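Side-chain contacts in S-adenosylmethionine:tRNA ribosyltransferase-isomerase (Thermus thermophilus, PDB 1WDI), which probably transfers and isomerises the ribose of S-adenosylmethionine onto 7-aminomethyl-7-deazaguanine in tRNA, giving epoxyqueuosine in the queuosine pathway: residues K43-L48 / G186-P191; H229-A234 / G257-R262. All coordinates share one frame; numbering follows the deposited sequence.

Interaction 1 of 2, residues K43-L48 / G186-P191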
ATOM      1  N   LYS A  43     -15.679  16.756  -6.082  1.00 19.51           N
ATOM      2  CA  LYS A  43     -14.487  17.568  -6.292  1.00 20.89           C
ATOM      3  C   LYS A  43     -13.416  16.854  -7.100  1.00 21.86           C
ATOM      4  O   LYS A  43     -13.686  15.920  -7.859  1.00 22.51           O
ATOM      5  CB  LYS A  43     -13.891  17.951  -4.930  1.00 21.99           C
ATOM      6  CG  LYS A  43     -14.804  18.801  -4.043  1.00 24.14           C
ATOM      7  CD  LYS A  43     -14.745  20.268  -4.453  1.00 23.16           C
ATOM      8  CE  LYS A  43     -15.819  21.088  -3.749  1.00 27.14           C
ATOM      9  NZ  LYS A  43     -15.687  22.541  -4.066  1.00 27.38           N
ATOM     10  N   ARG A  44     -12.192  17.337  -6.932  1.00 22.06           N
ATOM     11  CA  ARG A  44     -11.019  16.763  -7.566  1.00 21.24           C
ATOM     12  C   ARG A  44     -10.009  16.609  -6.441  1.00 20.32           C
ATOM     13  O   ARG A  44     -10.130  17.264  -5.407  1.00 19.45           O
ATOM     14  CB  ARG A  44     -10.505  17.688  -8.679  1.00 22.85           C
ATOM     15  CG  ARG A  44     -11.355  17.534  -9.938  1.00 24.43           C
ATOM     16  CD  ARG A  44     -11.030  18.472 -11.089  1.00 26.12           C
ATOM     17  NE  ARG A  44     -11.837  18.066 -12.238  1.00 31.80           N
ATOM     18  CZ  ARG A  44     -11.966  18.748 -13.369  1.00 34.79           C
ATOM     19  NH1 ARG A  44     -11.336  19.904 -13.536  1.00 41.11           N
ATOM     20  NH2 ARG A  44     -12.734  18.271 -14.335  1.00 31.56           N
ATOM     21  N   VAL A  45      -9.040  15.721  -6.617  1.00 20.80           N
ATOM     22  CA  VAL A  45      -8.031  15.510  -5.588  1.00 18.94           C
ATOM     23  C   VAL A  45      -7.329  16.815  -5.230  1.00 20.05           C
ATOM     24  O   VAL A  45      -6.993  17.048  -4.068  1.00 19.29           O
ATOM     25  CB  VAL A  45      -6.979  14.468  -6.049  1.00 20.76           C
ATOM     26  CG1 VAL A  45      -5.841  14.384  -5.036  1.00 18.53           C
ATOM     27  CG2 VAL A  45      -7.645  13.104  -6.214  1.00 19.41           C
ATOM     28  N   ARG A  46      -7.119  17.678  -6.220  1.00 18.61           N
ATOM     29  CA  ARG A  46      -6.446  18.943  -5.948  1.00 22.31           C
ATOM     30  C   ARG A  46      -7.220  19.813  -4.952  1.00 21.09           C
ATOM     31  O   ARG A  46      -6.670  20.759  -4.389  1.00 20.01           O
ATOM     32  CB  ARG A  46      -6.213  19.725  -7.249  1.00 25.25           C
ATOM     33  CG  ARG A  46      -7.452  20.381  -7.830  1.00 31.06           C
ATOM     34  CD  ARG A  46      -7.094  21.232  -9.045  1.00 36.77           C
ATOM     35  NE  ARG A  46      -5.954  22.113  -8.789  1.00 42.15           N
ATOM     36  CZ  ARG A  46      -5.976  23.185  -8.002  1.00 44.84           C
ATOM     37  NH1 ARG A  46      -7.089  23.537  -7.372  1.00 45.50           N
ATOM     38  NH2 ARG A  46      -4.875  23.914  -7.847  1.00 47.00           N
ATOM     39  N   ASP A  47      -8.491  19.488  -4.719  1.00 20.55           N
ATOM     40  CA  ASP A  47      -9.305  20.265  -3.784  1.00 19.94           C
ATOM     41  C   ASP A  47      -9.192  19.807  -2.339  1.00 20.47           C
ATOM     42  O   ASP A  47      -9.806  20.394  -1.446  1.00 21.77           O
ATOM     43  CB  ASP A  47     -10.775  20.228  -4.196  1.00 19.63           C
ATOM     44  CG  ASP A  47     -11.019  20.941  -5.495  1.00 18.10           C
ATOM     45  OD1 ASP A  47     -10.532  22.073  -5.623  1.00 22.96           O
ATOM     46  OD2 ASP A  47     -11.695  20.374  -6.380  1.00 23.51           O
ATOM     47  N   LEU A  48      -8.403  18.765  -2.112  1.00 20.54           N
ATOM     48  CA  LEU A  48      -8.212  18.222  -0.771  1.00 21.77           C
ATOM     49  C   LEU A  48      -7.945  19.272   0.320  1.00 22.51           C
ATOM     50  O   LEU A  48      -8.507  19.185   1.413  1.00 20.47           O
ATOM     51  CB  LEU A  48      -7.081  17.185  -0.793  1.00 19.23           C
ATOM     52  CG  LEU A  48      -6.760  16.447   0.512  1.00 22.63           C
ATOM     53  CD1 LEU A  48      -7.986  15.664   0.994  1.00 18.78           C
ATOM     54  CD2 LEU A  48      -5.575  15.505   0.278  1.00 18.18           C
ATOM     55  N   GLY A 186      -2.007   6.886  -2.900  1.00 27.29           N
ATOM     56  CA  GLY A 186      -0.982   7.915  -2.859  1.00 27.09           C
ATOM     57  C   GLY A 186      -0.558   8.441  -4.221  1.00 28.15           C
ATOM     58  O   GLY A 186       0.009   9.528  -4.318  1.00 30.07           O
ATOM     59  N   LEU A 187      -0.832   7.676  -5.274  1.00 28.87           N
ATOM     60  CA  LEU A 187      -0.458   8.073  -6.630  1.00 29.76           C
ATOM     61  C   LEU A 187      -1.145   9.366  -7.071  1.00 29.00           C
ATOM     62  O   LEU A 187      -0.636  10.076  -7.940  1.00 28.28           O
ATOM     63  CB  LEU A 187      -0.805   6.961  -7.624  1.00 33.61           C
ATOM     64  CG  LEU A 187      -0.440   7.229  -9.094  1.00 37.72           C
ATOM     65  CD1 LEU A 187       1.059   7.027  -9.291  1.00 39.12           C
ATOM     66  CD2 LEU A 187      -1.219   6.291 -10.008  1.00 38.45           C
ATOM     67  N   HIS A 188      -2.292   9.664  -6.465  1.00 26.71           N
ATOM     68  CA  HIS A 188      -3.070  10.860  -6.801  1.00 24.20           C
ATOM     69  C   HIS A 188      -2.410  12.179  -6.429  1.00 23.08           C
ATOM     70  O   HIS A 188      -2.765  13.229  -6.972  1.00 21.80           O
ATOM     71  CB  HIS A 188      -4.441  10.787  -6.130  1.00 22.78           C
ATOM     72  CG  HIS A 188      -5.248   9.596  -6.543  1.00 23.76           C
ATOM     73  ND1 HIS A 188      -5.688   9.409  -7.836  1.00 24.62           N
ATOM     74  CD2 HIS A 188      -5.699   8.534  -5.835  1.00 23.29           C
ATOM     75  CE1 HIS A 188      -6.379   8.284  -7.904  1.00 25.22           C
ATOM     76  NE2 HIS A 188      -6.401   7.734  -6.704  1.00 21.76           N
ATOM     77  N   PHE A 189      -1.459  12.130  -5.501  1.00 23.19           N
ATOM     78  CA  PHE A 189      -0.774  13.332  -5.058  1.00 23.83           C
ATOM     79  C   PHE A 189       0.366  13.749  -5.981  1.00 25.61           C
ATOM     80  O   PHE A 189       1.038  12.916  -6.581  1.00 28.84           O
ATOM     81  CB  PHE A 189      -0.226  13.156  -3.634  1.00 22.80           C
ATOM     82  CG  PHE A 189      -1.291  13.059  -2.575  1.00 20.00           C
ATOM     83  CD1 PHE A 189      -2.112  11.936  -2.491  1.00 20.62           C
ATOM     84  CD2 PHE A 189      -1.474  14.093  -1.659  1.00 19.03           C
ATOM     85  CE1 PHE A 189      -3.099  11.843  -1.507  1.00 21.27           C
ATOM     86  CE2 PHE A 189      -2.453  14.013  -0.674  1.00 20.99           C
ATOM     87  CZ  PHE A 189      -3.272  12.878  -0.596  1.00 19.78           C
ATOM     88  N   THR A 190       0.571  15.055  -6.080  1.00 24.71           N
ATOM     89  CA  THR A 190       1.630  15.621  -6.899  1.00 23.22           C
ATOM     90  C   THR A 190       2.487  16.465  -5.972  1.00 24.00           C
ATOM     91  O   THR A 190       2.066  16.801  -4.864  1.00 23.24           O
ATOM     92  CB  THR A 190       1.071  16.571  -7.968  1.00 23.57           C
ATOM     93  OG1 THR A 190       0.283  17.576  -7.319  1.00 22.73           O
ATOM     94  CG2 THR A 190       0.209  15.816  -8.985  1.00 22.22           C
ATOM     95  N   PRO A 191       3.703  16.819  -6.410  1.00 24.91           N
ATOM     96  CA  PRO A 191       4.564  17.642  -5.559  1.00 25.39           C
ATOM     97  C   PRO A 191       3.851  18.950  -5.209  1.00 25.33           C
ATOM     98  O   PRO A 191       3.996  19.468  -4.103  1.00 26.86           O
ATOM     99  CB  PRO A 191       5.798  17.861  -6.437  1.00 27.00           C
ATOM    100  CG  PRO A 191       5.880  16.574  -7.201  1.00 26.14           C
ATOM    101  CD  PRO A 191       4.433  16.351  -7.603  1.00 24.81           C
TER
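A buried apolar seam at the edge of the large mixed sheet joins Val45 and Leu48, in the 3-10 turn leaving strand 40-44 and just beyond it, to His188 and Phe189, which lead into helix 191-199. Val45 meets His188 with both branches: CG1 and CG2 each lie 4.0 Å from His188 CB, so the valine fork straddles the histidine's first side-chain carbon. With Val45 CG1 anti to the backbone N (chi1 173°), that branch also reaches the backbone, 3.8 Å from His188 O. The imidazole continues past the valine, the two side chains crossing at about a right angle, and its NE2 is hydrogen-bonded to Asn300 OD1, giving the ring nitrogen of this buried histidine a polar partner beyond the seam. Three residues further on, Leu48 sends one methyl onto the other aromatic: CD2 lies 3.6 Å from Phe189 CE2 and equally near CZ, arriving obliquely at the far end of the ring. Phe189 also makes edge-to-face contacts with Phe60 and Phe298, so the leucine methyl joins an aromatic cluster. The contact between the segments is van der Waals packing; hydrogen bonds instead shape each segment from within. Arg44 N donates to Asp47 OD2 over 3.1 Å, on the anti side of the carboxylate and 19° out of its plane, while Asp47 N returns a bond of 2.8 Å to Arg44 O. These two bonds tie together the ends of the turn that presents Val45. On the other segment, Phe189 N bonds Gly186 O at 3.2 Å; beyond it, Thr190 OG1 caps Leu193 N and also bonds Asp25 OD2. The seam is hydrophobic-core packing between a strand-exit 3-10 turn and the 3-10 segment and loop leading into a threonine-capped helix.

Interaction 2 of 2, residues H229-A234 / G257-R262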
ATOM      1  N   HIS A 229      -3.674 -11.747   3.313  1.00 67.11           N
ATOM      2  CA  HIS A 229      -2.309 -11.416   2.921  1.00 65.17           C
ATOM      3  C   HIS A 229      -1.630 -10.583   4.008  1.00 62.24           C
ATOM      4  O   HIS A 229      -1.969  -9.416   4.203  1.00 62.40           O
ATOM      5  CB  HIS A 229      -2.319 -10.630   1.607  1.00 67.51           C
ATOM      6  CG  HIS A 229      -3.130 -11.270   0.521  1.00 70.53           C
ATOM      7  ND1 HIS A 229      -2.881 -12.545   0.057  1.00 71.57           N
ATOM      8  CD2 HIS A 229      -4.179 -10.807  -0.198  1.00 71.03           C
ATOM      9  CE1 HIS A 229      -3.743 -12.839  -0.900  1.00 71.59           C
ATOM     10  NE2 HIS A 229      -4.542 -11.801  -1.074  1.00 71.93           N
ATOM     11  N   ALA A 230      -0.677 -11.187   4.712  1.00 58.41           N
ATOM     12  CA  ALA A 230       0.045 -10.498   5.776  1.00 54.86           C
ATOM     13  C   ALA A 230       0.721  -9.243   5.232  1.00 51.95           C
ATOM     14  O   ALA A 230       1.202  -9.226   4.100  1.00 52.46           O
ATOM     15  CB  ALA A 230       1.085 -11.427   6.393  1.00 54.68           C
ATOM     16  N   GLU A 231       0.754  -8.192   6.044  1.00 47.32           N
ATOM     17  CA  GLU A 231       1.364  -6.933   5.638  1.00 42.96           C
ATOM     18  C   GLU A 231       2.465  -6.510   6.606  1.00 39.29           C
ATOM     19  O   GLU A 231       2.186  -6.090   7.728  1.00 36.02           O
ATOM     20  CB  GLU A 231       0.295  -5.835   5.564  1.00 44.17           C
ATOM     21  CG  GLU A 231       0.822  -4.450   5.197  1.00 44.04           C
ATOM     22  CD  GLU A 231      -0.264  -3.381   5.218  1.00 46.02           C
ATOM     23  OE1 GLU A 231      -1.301  -3.572   4.545  1.00 45.68           O
ATOM     24  OE2 GLU A 231      -0.081  -2.349   5.903  1.00 43.09           O
ATOM     25  N   PRO A 232       3.735  -6.639   6.189  1.00 37.06           N
ATOM     26  CA  PRO A 232       4.866  -6.254   7.037  1.00 34.67           C
ATOM     27  C   PRO A 232       5.108  -4.756   6.862  1.00 31.77           C
ATOM     28  O   PRO A 232       5.164  -4.263   5.740  1.00 32.93           O
ATOM     29  CB  PRO A 232       6.005  -7.110   6.492  1.00 35.47           C
ATOM     30  CG  PRO A 232       5.705  -7.139   5.022  1.00 38.08           C
ATOM     31  CD  PRO A 232       4.197  -7.352   4.982  1.00 38.10           C
ATOM     32  N   TYR A 233       5.251  -4.034   7.968  1.00 28.32           N
ATOM     33  CA  TYR A 233       5.450  -2.590   7.897  1.00 26.48           C
ATOM     34  C   TYR A 233       6.356  -2.082   9.008  1.00 27.06           C
ATOM     35  O   TYR A 233       6.680  -2.803   9.948  1.00 24.85           O
ATOM     36  CB  TYR A 233       4.095  -1.884   8.017  1.00 24.94           C
ATOM     37  CG  TYR A 233       3.423  -2.163   9.344  1.00 22.83           C
ATOM     38  CD1 TYR A 233       3.779  -1.454  10.495  1.00 23.58           C
ATOM     39  CD2 TYR A 233       2.482  -3.186   9.466  1.00 22.64           C
ATOM     40  CE1 TYR A 233       3.217  -1.761  11.738  1.00 23.08           C
ATOM     41  CE2 TYR A 233       1.914  -3.500  10.694  1.00 21.41           C
ATOM     42  CZ  TYR A 233       2.285  -2.785  11.828  1.00 23.68           C
ATOM     43  OH  TYR A 233       1.719  -3.097  13.044  1.00 21.76           O
ATOM     44  N   ALA A 234       6.743  -0.819   8.898  1.00 26.31           N
ATOM     45  CA  ALA A 234       7.581  -0.195   9.907  1.00 26.94           C
ATOM     46  C   ALA A 234       7.090   1.226  10.108  1.00 25.18           C
ATOM     47  O   ALA A 234       6.856   1.952   9.145  1.00 25.83           O
ATOM     48  CB  ALA A 234       9.046  -0.195   9.469  1.00 26.36           C
ATOM     49  N   GLY A 257      -4.841   5.926   2.038  1.00 19.74           N
ATOM     50  CA  GLY A 257      -4.771   4.543   1.619  1.00 18.52           C
ATOM     51  C   GLY A 257      -5.058   3.571   2.745  1.00 18.19           C
ATOM     52  O   GLY A 257      -4.811   3.867   3.907  1.00 19.37           O
ATOM     53  N   THR A 258      -5.581   2.405   2.386  1.00 18.23           N
ATOM     54  CA  THR A 258      -5.917   1.366   3.353  1.00 20.44           C
ATOM     55  C   THR A 258      -4.690   0.670   3.948  1.00 21.28           C
ATOM     56  O   THR A 258      -4.768   0.061   5.011  1.00 24.00           O
ATOM     57  CB  THR A 258      -6.820   0.313   2.708  1.00 18.80           C
ATOM     58  OG1 THR A 258      -6.194  -0.182   1.519  1.00 21.06           O
ATOM     59  CG2 THR A 258      -8.166   0.922   2.350  1.00 19.56           C
ATOM     60  N   THR A 259      -3.563   0.754   3.257  1.00 21.98           N
ATOM     61  CA  THR A 259      -2.339   0.148   3.756  1.00 22.13           C
ATOM     62  C   THR A 259      -1.967   0.908   5.019  1.00 22.19           C
ATOM     63  O   THR A 259      -1.603   0.312   6.031  1.00 19.98           O
ATOM     64  CB  THR A 259      -1.221   0.249   2.714  1.00 23.38           C
ATOM     65  OG1 THR A 259      -1.640  -0.427   1.525  1.00 24.75           O
ATOM     66  CG2 THR A 259       0.063  -0.400   3.230  1.00 25.60           C
ATOM     67  N   VAL A 260      -2.081   2.232   4.956  1.00 21.11           N
ATOM     68  CA  VAL A 260      -1.797   3.074   6.111  1.00 19.21           C
ATOM     69  C   VAL A 260      -2.803   2.747   7.215  1.00 19.15           C
ATOM     70  O   VAL A 260      -2.446   2.649   8.388  1.00 20.17           O
ATOM     71  CB  VAL A 260      -1.922   4.569   5.760  1.00 19.52           C
ATOM     72  CG1 VAL A 260      -2.156   5.377   7.022  1.00 15.86           C
ATOM     73  CG2 VAL A 260      -0.653   5.048   5.041  1.00 17.39           C
ATOM     74  N   VAL A 261      -4.070   2.595   6.843  1.00 18.44           N
ATOM     75  CA  VAL A 261      -5.090   2.267   7.837  1.00 17.05           C
ATOM     76  C   VAL A 261      -4.718   0.975   8.584  1.00 18.73           C
ATOM     77  O   VAL A 261      -4.679   0.944   9.813  1.00 17.22           O
ATOM     78  CB  VAL A 261      -6.472   2.052   7.181  1.00 17.88           C
ATOM     79  CG1 VAL A 261      -7.462   1.532   8.218  1.00 13.13           C
ATOM     80  CG2 VAL A 261      -6.976   3.362   6.563  1.00 16.19           C
ATOM     81  N   ARG A 262      -4.436  -0.082   7.830  1.00 19.15           N
ATOM     82  CA  ARG A 262      -4.099  -1.377   8.425  1.00 22.99           C
ATOM     83  C   ARG A 262      -2.861  -1.318   9.316  1.00 22.46           C
ATOM     84  O   ARG A 262      -2.825  -1.933  10.378  1.00 22.83           O
ATOM     85  CB  ARG A 262      -3.893  -2.420   7.319  1.00 23.99           C
ATOM     86  CG  ARG A 262      -5.139  -2.695   6.479  1.00 27.80           C
ATOM     87  CD  ARG A 262      -4.804  -3.546   5.260  1.00 31.34           C
ATOM     88  NE  ARG A 262      -4.195  -4.815   5.638  1.00 39.95           N
ATOM     89  CZ  ARG A 262      -3.757  -5.726   4.774  1.00 42.22           C
ATOM     90  NH1 ARG A 262      -3.861  -5.511   3.470  1.00 45.02           N
ATOM     91  NH2 ARG A 262      -3.215  -6.853   5.217  1.00 44.07           N
TER
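Arg262 donates from NH2 to the backbone carbonyl of His229, with NH2 to O 3.0 Å and an N-H...O angle of 149°. The oxygen lies in the guanidinium plane, and the nitrogen sits nearly in line with the C=O bond. The same group meets Glu231 differently: OE1 stands over one face, 3.3 Å from Arg262 NE. Because OE1 lies well out of the guanidinium plane, no N-H points at it and the salt bridge is one of charges alone; the carboxylate and guanidinium planes are 55° apart. A bend at chi3 (58°) turns NE and the guanidinium so that Glu231 OE1 lies over its face; Arg262 CD is 3.6 Å from the same OE1, while NH2 has a second, weak hydrogen bond to Thr281 O on the neighbouring strand. Glu231, extended, reaches on to the helix's first turn, where OE2 lies 3.3 Å from Thr259 CG2. OE2 is also 3.1 Å from Thr259 O, a close approach of two acceptors and not a bond. Leu209 of strand 203-211 packs on both Glu231 and Thr259. Thr259 OG1 and Thr258 N each hydrogen-bond a bound citrate, probably from the crystallisation liquor. Strand 253-256 runs through the glycine N-cap Gly257 straight into helix 258-266, a beta-alpha unit whose helix N terminus binds the citrate, probably as an anion, which may mark a pocket there.

In the fold
From the N terminus, the chain passes through strand 40-44 and closes its first long loop at interaction 1, with 137 residues in between; that loop includes strand 57-73 and the three-stranded sheet of strands 107-111, 123-126 and 146-148. It then runs through helix 191-199 and strand 203-211 before interaction 2 closes a much shorter loop, which carries helix 237-248 and strand 253-256. The two loops follow in series. The centres of the two contacts are 21 Å apart and the contacts do not touch, yet both reach the same mixed sheet. Phe298 of strand 296-300 relates them: its side chain packs in interaction 1, while its backbone is hydrogen-bonded to Gly257 of interaction 2.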